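Local atomic coordinates of VirK protein (Legionella pneumophila, PDB entry 5XTA), a protein that is of unknown function but belongs to the bacterial VirK family, is probably exported through type II secretion and has a novel fold. Residues N9-I14 / I50-V55; K27-E32 / M108-G113; D76-N81 / A88-T93. The protein carries 3 engineered substitutions. All blocks are in the same frame, centred on the assembly; numbering follows the deposited sequence. Where two conformers were deposited one is given.

From the N terminus, helix 7-15 comes first, and interaction 1 closes a loop when residues 50-55, at the turn into strand 54-63, return to it. Residues 27-32 lie within that loop but find their partner only at 108-113, so interactions 1 and 2 cross. Interaction 3 opens after interaction 1 has closed and lies wholly within the longer loop of interaction 2; it is a local hairpin, 76-81 with 88-93. All three reach one six-stranded antiparallel sheet: interaction 2 adds its short outer strand 30-31, interaction 3 forms its middle, and interaction 1 sets the helix beside its other end. I10 and L112 bring interactions 1 and 2 into touch.

Interaction 1. Residues N9-I14 / I50-V55. Engineered in segment 50-55: I50 (natural residue Val).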
loop_
_atom_site.group_PDB
_atom_site.type_symbol
_atom_site.label_atom_id
_atom_site.label_comp_id
_atom_site.label_asym_id
_atom_site.label_seq_id
_atom_site.Cartn_x
_atom_site.Cartn_y
_atom_site.Cartn_z
ATOM N N ASN A 9 20.734 9.354 -10.872
ATOM C CA ASN A 9 20.156 8.048 -11.150
ATOM C C ASN A 9 18.777 7.980 -10.518
ATOM O O ASN A 9 17.878 7.388 -11.064
ATOM C CB ASN A 9 21.000 6.898 -10.586
ATOM C CG ASN A 9 22.311 6.653 -11.361
ATOM O OD1 ASN A 9 22.437 6.963 -12.552
ATOM N ND2 ASN A 9 23.256 6.041 -10.706
ATOM N N ILE A 10 18.635 8.537 -9.329
ATOM C CA ILE A 10 17.385 8.407 -8.571
ATOM C C ILE A 10 16.286 9.239 -9.220
ATOM O O ILE A 10 15.180 8.765 -9.390
ATOM C CB ILE A 10 17.573 8.837 -7.098
ATOM C CG1 ILE A 10 18.514 7.859 -6.381
ATOM C CG2 ILE A 10 16.226 8.963 -6.361
ATOM C CD1 ILE A 10 19.086 8.379 -5.065
ATOM N N VAL A 11 16.615 10.497 -9.524
ATOM C CA VAL A 11 15.747 11.417 -10.252
ATOM C C VAL A 11 15.306 10.791 -11.572
ATOM O O VAL A 11 14.118 10.794 -11.880
ATOM C CB VAL A 11 16.461 12.762 -10.442
ATOM C CG1 VAL A 11 15.787 13.638 -11.496
ATOM C CG2 VAL A 11 16.553 13.475 -9.098
ATOM N N ASP A 12 16.249 10.200 -12.310
ATOM C CA ASP A 12 15.923 9.521 -13.562
ATOM C C ASP A 12 14.947 8.345 -13.359
ATOM O O ASP A 12 14.035 8.139 -14.178
ATOM C CB ASP A 12 17.186 9.055 -14.308
ATOM C CG ASP A 12 17.995 10.228 -14.917
ATOM O OD1 ASP A 12 17.513 11.382 -14.933
ATOM O OD2 ASP A 12 19.138 9.998 -15.363
ATOM N N ALA A 13 15.148 7.573 -12.292
ATOM C CA ALA A 13 14.281 6.432 -12.015
ATOM C C ALA A 13 12.844 6.890 -11.693
ATOM O O ALA A 13 11.868 6.277 -12.120
ATOM C CB ALA A 13 14.855 5.588 -10.888
ATOM N N ILE A 14 12.739 7.991 -10.965
ATOM C CA ILE A 14 11.433 8.539 -10.627
ATOM C C ILE A 14 10.712 9.002 -11.907
ATOM O O ILE A 14 9.539 8.649 -12.157
ATOM C CB ILE A 14 11.551 9.662 -9.591
ATOM C CG1 ILE A 14 12.071 9.095 -8.279
ATOM C CG2 ILE A 14 10.187 10.354 -9.377
ATOM C CD1 ILE A 14 12.610 10.138 -7.343
ATOM N N ILE A 50 11.832 17.739 -6.095
ATOM C CA ILE A 50 11.578 19.164 -5.949
ATOM C C ILE A 50 12.719 19.914 -6.615
ATOM O O ILE A 50 13.884 19.753 -6.221
ATOM C CB ILE A 50 11.544 19.638 -4.490
ATOM C CG1 ILE A 50 10.721 18.717 -3.604
ATOM C CG2 ILE A 50 11.012 21.072 -4.414
ATOM C CD1 ILE A 50 9.267 18.682 -3.976
ATOM N N GLY A 51 12.373 20.733 -7.608
ATOM C CA GLY A 51 13.371 21.455 -8.397
ATOM C C GLY A 51 14.137 20.337 -9.066
ATOM O O GLY A 51 13.555 19.305 -9.405
ATOM N N ASP A 52 15.431 20.494 -9.226
ATOM C CA ASP A 52 16.252 19.333 -9.538
ATOM C C ASP A 52 17.196 19.091 -8.364
ATOM O O ASP A 52 18.274 18.542 -8.536
ATOM C CB ASP A 52 16.990 19.523 -10.874
ATOM C CG ASP A 52 17.145 18.209 -11.642
ATOM O OD1 ASP A 52 16.113 17.622 -12.055
ATOM O OD2 ASP A 52 18.292 17.753 -11.822
ATOM N N SER A 53 16.767 19.474 -7.163
ATOM C CA SER A 53 17.681 19.555 -6.035
ATOM C C SER A 53 17.382 18.652 -4.835
ATOM O O SER A 53 18.258 18.456 -3.984
ATOM C CB SER A 53 17.743 21.000 -5.565
ATOM O OG SER A 53 16.646 21.328 -4.729
ATOM N N ARG A 54 16.152 18.145 -4.737
ATOM C CA ARG A 54 15.714 17.374 -3.576
ATOM C C ARG A 54 14.766 16.279 -4.014
ATOM O O ARG A 54 13.931 16.508 -4.897
ATOM C CB ARG A 54 14.968 18.282 -2.576
ATOM C CG ARG A 54 15.804 18.806 -1.444
ATOM C CD ARG A 54 14.978 19.529 -0.379
ATOM N NE ARG A 54 13.901 20.403 -0.878
ATOM C CZ ARG A 54 12.633 20.445 -0.435
ATOM N NH1 ARG A 54 12.181 19.635 0.523
ATOM N NH2 ARG A 54 11.786 21.326 -0.966
ATOM N N VAL A 55 14.887 15.110 -3.374
ATOM C CA VAL A 55 13.916 14.028 -3.474
ATOM C C VAL A 55 13.275 13.848 -2.122
ATOM O O VAL A 55 13.982 13.748 -1.087
ATOM C CB VAL A 55 14.596 12.707 -3.847
ATOM C CG1 VAL A 55 13.634 11.524 -3.760
ATOM C CG2 VAL A 55 15.189 12.793 -5.235
#
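V55 stands at the centre of this small apolar contact, its two methyls dividing the helix residues between them. Its CG1 is anti to the backbone N (chi1 172°) and meets I14 tip to tip, 4.0 Å from I14 CD1. Its CG2, lying beside the backbone N, is crossed obliquely by two branches one residue apart on the helix: I10 CG2 at 4.1 Å and V11 CG2 at 4.2 Å. I10 and I14, one helical turn apart, share the same chi1 near -65°, which lays CG1 beside the backbone N in both; yet I10 touches V55 with its gamma branch and I14 with its delta methyl. The second branch of V11 works elsewhere: CG1 sits 4.0 Å from D52 OD1 in the turn, so the carboxylate borders the apolar patch. Around this core V47 and V49 of strand 46-50 pack on I14, and V11 also rests on V49. R54, next to V55, points the opposite way, with I50 CG1 over one face of its guanidinium; I50 is an engineered residue. The carbonyl I50 O accepts from both S53 N and R54 N, while I50 N donates to R54 O at 2.7 Å. S53 and R54 thus face I50 together as a classic beta bulge in the tight hairpin 46-50/54-63, against which the N-terminal helix packs.

Interaction 2. Residues K27-E32 / M108-G113; sequences KKCTSE and MNCKLG
T30 and N109 form an antiparallel hydrogen-bonded pair in which both backbone amides and both carbonyls are used. T30 N donates to N109 O over 2.9 Å, nearly straight at 167°, and N109 N returns the bond to T30 O, also at 2.9 Å; both donors lie in the carbonyl planes. Two residues further along, past C29 and C110, a water bridges the strands, giving a hydrogen to K28 O at 2.8 Å and accepting from K111 N at 2.9 Å. These bonds attach the short edge strand 30-31 to strand 102-111 of the six-stranded antiparallel sheet, and the C29-C110 disulfide staples it beside the pair. C29 SG and C110 SG are 2.7 Å apart in the model, well beyond the usual disulfide length. C110 is turned almost into the eclipsed position (chi1 -15°), whereas C29 SG lies anti to its carbonyl carbon. C29 CB packs on the CB of selenomethionine M108 at 4.2 Å, and the side chains of T30 and N109 cross at about a right angle, with T30 OG1 3.8 Å from N109 CB. Several polar ends bind outside the two segments: S31 OG to M33 O, N109 OD1 to Q107 NE2, and K111 NZ to D87 in a salt bridge and to E85 O.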
loop_
_atom_site.group_PDB
_atom_site.type_symbol
_atom_site.label_atom_id
_atom_site.label_comp_id
_atom_site.label_asym_id
_atom_site.label_seq_id
_atom_site.Cartn_x
_atom_site.Cartn_y
_atom_site.Cartn_z
ATOM N N LYS A 27 23.129 2.325 12.029
ATOM C CA LYS A 27 24.426 2.464 12.656
ATOM C C LYS A 27 25.384 3.350 11.823
ATOM O O LYS A 27 26.384 3.834 12.319
ATOM C CB LYS A 27 25.013 1.087 12.959
ATOM C CG LYS A 27 25.620 0.329 11.793
ATOM C CD LYS A 27 26.099 -1.040 12.271
ATOM C CE LYS A 27 25.916 -2.160 11.251
ATOM N NZ LYS A 27 27.054 -2.307 10.295
ATOM N N LYS A 28 25.066 3.563 10.554
ATOM C CA LYS A 28 25.840 4.415 9.707
ATOM C C LYS A 28 25.207 5.787 9.598
ATOM O O LYS A 28 25.587 6.554 8.747
ATOM C CB LYS A 28 25.965 3.757 8.346
ATOM C CG LYS A 28 26.630 2.402 8.452
ATOM C CD LYS A 28 27.193 1.903 7.135
ATOM C CE LYS A 28 28.103 0.712 7.385
ATOM N NZ LYS A 28 27.863 -0.389 6.420
ATOM N N CYS A 29 24.284 6.060 10.492
ATOM C CA CYS A 29 23.541 7.292 10.499
ATOM C C CYS A 29 23.740 7.993 11.828
ATOM O O CYS A 29 23.998 7.360 12.823
ATOM C CB CYS A 29 22.066 7.028 10.214
ATOM S SG CYS A 29 21.766 6.446 8.538
ATOM N N THR A 30 23.679 9.314 11.827
ATOM C CA THR A 30 23.931 10.049 13.054
ATOM C C THR A 30 22.628 10.535 13.608
ATOM O O THR A 30 21.787 11.006 12.861
ATOM C CB THR A 30 24.903 11.227 12.838
ATOM O OG1 THR A 30 24.298 12.259 12.057
ATOM C CG2 THR A 30 26.155 10.730 12.128
ATOM N N SER A 31 22.469 10.414 14.918
ATOM C CA SER A 31 21.279 10.886 15.613
ATOM C C SER A 31 21.593 11.400 17.013
ATOM O O SER A 31 22.586 11.004 17.615
ATOM C CB SER A 31 20.253 9.758 15.747
ATOM O OG SER A 31 19.250 10.112 16.695
ATOM N N GLU A 32 20.672 12.224 17.529
ATOM C CA GLU A 32 20.755 12.841 18.864
ATOM C C GLU A 32 20.637 11.788 19.961
ATOM O O GLU A 32 21.317 11.876 20.985
ATOM C CB GLU A 32 19.643 13.882 19.052
HETATM N N MSE A 108 17.382 11.332 11.992
HETATM C CA MSE A 108 18.704 10.831 11.677
HETATM C C MSE A 108 19.171 11.426 10.410
HETATM O O MSE A 108 18.378 11.859 9.587
HETATM C CB MSE A 108 18.912 9.344 11.636
HETATM C CG MSE A 108 17.899 8.567 10.840
HETATM SE SE MSE A 108 17.524 7.028 11.993
HETATM C CE MSE A 108 16.413 7.956 13.361
ATOM N N ASN A 109 20.484 11.483 10.279
ATOM C CA ASN A 109 21.126 12.020 9.085
ATOM C C ASN A 109 22.119 11.027 8.557
ATOM O O ASN A 109 22.806 10.387 9.332
ATOM C CB ASN A 109 21.779 13.356 9.404
ATOM C CG ASN A 109 20.763 14.369 9.927
ATOM O OD1 ASN A 109 20.165 15.095 9.158
ATOM N ND2 ASN A 109 20.543 14.378 11.227
ATOM N N CYS A 110 22.130 10.863 7.245
ATOM C CA CYS A 110 22.933 9.878 6.539
ATOM C C CYS A 110 23.473 10.414 5.252
ATOM O O CYS A 110 23.094 11.462 4.822
ATOM C CB CYS A 110 22.177 8.597 6.182
ATOM S SG CYS A 110 20.627 8.274 6.963
ATOM N N LYS A 111 24.374 9.661 4.664
ATOM C CA LYS A 111 24.868 9.952 3.349
ATOM C C LYS A 111 24.372 8.880 2.358
ATOM O O LYS A 111 24.355 7.686 2.665
ATOM C CB LYS A 111 26.407 10.022 3.412
ATOM C CG LYS A 111 27.067 10.575 2.149
ATOM C CD LYS A 111 27.731 11.955 2.309
ATOM C CE LYS A 111 27.753 12.753 0.994
ATOM N NZ LYS A 111 26.965 14.021 1.068
ATOM N N LEU A 112 23.996 9.326 1.164
ATOM C CA LEU A 112 23.597 8.454 0.094
ATOM C C LEU A 112 24.749 7.505 -0.254
ATOM O O LEU A 112 25.894 7.945 -0.408
ATOM C CB LEU A 112 23.256 9.278 -1.147
ATOM C CG LEU A 112 22.924 8.510 -2.417
ATOM C CD1 LEU A 112 21.729 7.557 -2.248
ATOM C CD2 LEU A 112 22.666 9.462 -3.561
ATOM N N GLY A 113 24.457 6.213 -0.369
ATOM C CA GLY A 113 25.475 5.246 -0.706
ATOM C C GLY A 113 26.161 4.665 0.512
ATOM O O GLY A 113 26.750 3.605 0.423
HETATM O O HOH W 1 25.551 7.420 6.119
#

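Interaction 3. Residues D76-N81 / A88-T93; sequences DYSKFN and ASIKTT
Six backbone hydrogen bonds, all with N-H...O angles of at least 160°, join the strands in three reciprocal pairs: Y77 with T93, K79 with K91 and N81 with S89. The shortest runs from T93 N to Y77 O, 2.7 Å; K79 N to K91 O, at 2.8 Å, is the straightest (171°). Between the first two pairs, S78 OG and T92 OG1 share a side-chain hydrogen bond of 3.0 Å. It is set up by matching torsions: each oxygen is anti to its own carbonyl carbon, so the two hydroxyls meet above the closely spaced S78-T92 pair. K79 O has a second partner besides K91 N, a water that donates to it at 2.8 Å and is also hydrogen-bonded to S89 OG. On the face carrying S78 and T92 the next pair is apolar. F80 and I90 lie side by side, pointing the same way, with F80 CD1 3.7 Å from I90 CG1 and I90 CG2 over one face of the ring. F22, I24 and F116 pack around this pair, the rings of F22 and F80 being almost parallel. On the other face the Y77 ring has T93 CB at its edge, near the ring plane. Its hydroxyl reaches away from the hairpin to bond D65 of the second subunit, whose F62 ring also meets Y77 at a steep angle and whose L64 packs on Y77 and T93. The chemistry thus differs by place: the F80/I90 end of one face joins the apolar core, the S78-T92 hydroxyl pair lies further along it, and the other face turns Y77 and T93 to the second subunit, with K79 in a long, weak ion pair to D65 of that subunit.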
loop_
_atom_site.group_PDB
_atom_site.type_symbol
_atom_site.label_atom_id
_atom_site.label_comp_id
_atom_site.label_asym_id
_atom_site.label_seq_id
_atom_site.Cartn_x
_atom_site.Cartn_y
_atom_site.Cartn_z
ATOM N N ASP A 76 4.074 5.987 13.382
ATOM C CA ASP A 76 5.402 6.538 13.191
ATOM C C ASP A 76 5.404 7.081 11.800
ATOM O O ASP A 76 5.473 6.320 10.837
ATOM C CB ASP A 76 6.472 5.458 13.319
ATOM C CG ASP A 76 6.743 5.071 14.731
ATOM O OD1 ASP A 76 6.194 5.680 15.688
ATOM O OD2 ASP A 76 7.522 4.114 14.878
ATOM N N TYR A 77 5.339 8.392 11.698
ATOM C CA TYR A 77 5.427 9.075 10.439
ATOM C C TYR A 77 6.878 9.485 10.143
ATOM O O TYR A 77 7.481 10.304 10.877
ATOM C CB TYR A 77 4.533 10.304 10.467
ATOM C CG TYR A 77 4.664 11.195 9.265
ATOM C CD1 TYR A 77 4.100 10.838 8.053
ATOM C CD2 TYR A 77 5.368 12.394 9.327
ATOM C CE1 TYR A 77 4.194 11.670 6.942
ATOM C CE2 TYR A 77 5.491 13.213 8.213
ATOM C CZ TYR A 77 4.903 12.843 7.019
ATOM O OH TYR A 77 5.012 13.628 5.913
ATOM N N SER A 78 7.419 8.946 9.056
ATOM C CA SER A 78 8.768 9.230 8.629
ATOM C C SER A 78 8.753 10.043 7.357
ATOM O O SER A 78 8.106 9.661 6.395
ATOM C CB SER A 78 9.499 7.935 8.408
ATOM O OG SER A 78 9.623 7.273 9.645
ATOM N N LYS A 79 9.465 11.173 7.384
ATOM C CA LYS A 79 9.686 12.041 6.238
ATOM C C LYS A 79 11.150 11.896 5.752
ATOM O O LYS A 79 12.082 12.064 6.522
ATOM C CB LYS A 79 9.356 13.469 6.672
ATOM C CG LYS A 79 9.670 14.566 5.671
ATOM C CD LYS A 79 8.744 14.508 4.489
ATOM C CE LYS A 79 9.044 15.675 3.559
ATOM N NZ LYS A 79 8.327 15.515 2.283
ATOM N N PHE A 80 11.315 11.495 4.500
ATOM C CA PHE A 80 12.622 11.190 3.910
ATOM C C PHE A 80 12.957 12.343 2.990
ATOM O O PHE A 80 12.107 12.770 2.211
ATOM C CB PHE A 80 12.541 9.920 3.063
ATOM C CG PHE A 80 12.186 8.692 3.839
ATOM C CD1 PHE A 80 13.172 7.896 4.378
ATOM C CD2 PHE A 80 10.859 8.324 4.029
ATOM C CE1 PHE A 80 12.856 6.758 5.098
ATOM C CE2 PHE A 80 10.542 7.182 4.742
ATOM C CZ PHE A 80 11.548 6.401 5.280
ATOM N N ASN A 81 14.167 12.865 3.120
ATOM C CA ASN A 81 14.661 13.950 2.302
ATOM C C ASN A 81 16.083 13.611 1.841
ATOM O O ASN A 81 16.890 13.155 2.641
ATOM C CB ASN A 81 14.656 15.211 3.140
ATOM C CG ASN A 81 14.635 16.466 2.302
ATOM O OD1 ASN A 81 15.537 16.725 1.513
ATOM N ND2 ASN A 81 13.601 17.250 2.472
ATOM N N ALA A 88 21.200 12.928 3.294
ATOM C CA ALA A 88 19.886 12.398 3.523
ATOM C C ALA A 88 19.490 12.630 4.976
ATOM O O ALA A 88 20.318 12.569 5.871
ATOM C CB ALA A 88 19.841 10.910 3.211
ATOM N N SER A 89 18.217 12.914 5.197
ATOM C CA SER A 89 17.672 12.903 6.544
ATOM C C SER A 89 16.345 12.167 6.611
ATOM O O SER A 89 15.593 12.091 5.614
ATOM C CB SER A 89 17.515 14.318 7.070
ATOM O OG SER A 89 16.464 14.994 6.425
ATOM N N ILE A 90 16.084 11.593 7.785
ATOM C CA ILE A 90 14.807 10.959 8.069
ATOM C C ILE A 90 14.339 11.563 9.353
ATOM O O ILE A 90 15.013 11.479 10.371
ATOM C CB ILE A 90 14.867 9.439 8.234
ATOM C CG1 ILE A 90 15.564 8.786 7.037
ATOM C CG2 ILE A 90 13.456 8.875 8.435
ATOM C CD1 ILE A 90 17.065 8.718 7.142
ATOM N N LYS A 91 13.185 12.191 9.290
ATOM C CA LYS A 91 12.564 12.706 10.455
ATOM C C LYS A 91 11.300 11.903 10.772
ATOM O O LYS A 91 10.394 11.798 9.960
ATOM C CB LYS A 91 12.284 14.183 10.291
ATOM C CG LYS A 91 11.669 14.727 11.575
ATOM C CD LYS A 91 11.820 16.209 11.769
ATOM C CE LYS A 91 11.370 16.598 13.175
ATOM N NZ LYS A 91 10.704 17.919 13.191
ATOM N N THR A 92 11.283 11.286 11.942
ATOM C CA THR A 92 10.160 10.470 12.369
ATOM C C THR A 92 9.386 11.190 13.453
ATOM O O THR A 92 9.966 11.623 14.436
ATOM C CB THR A 92 10.646 9.115 12.874
ATOM O OG1 THR A 92 11.343 8.483 11.812
ATOM C CG2 THR A 92 9.428 8.209 13.326
ATOM N N THR A 93 8.092 11.356 13.240
ATOM C CA THR A 93 7.203 12.009 14.168
ATOM C C THR A 93 6.221 10.969 14.682
ATOM O O THR A 93 5.552 10.257 13.894
ATOM C CB THR A 93 6.479 13.180 13.473
ATOM O OG1 THR A 93 7.456 14.150 13.063
ATOM C CG2 THR A 93 5.482 13.843 14.402
HETATM O O HOH W 2 13.718 14.388 6.457
#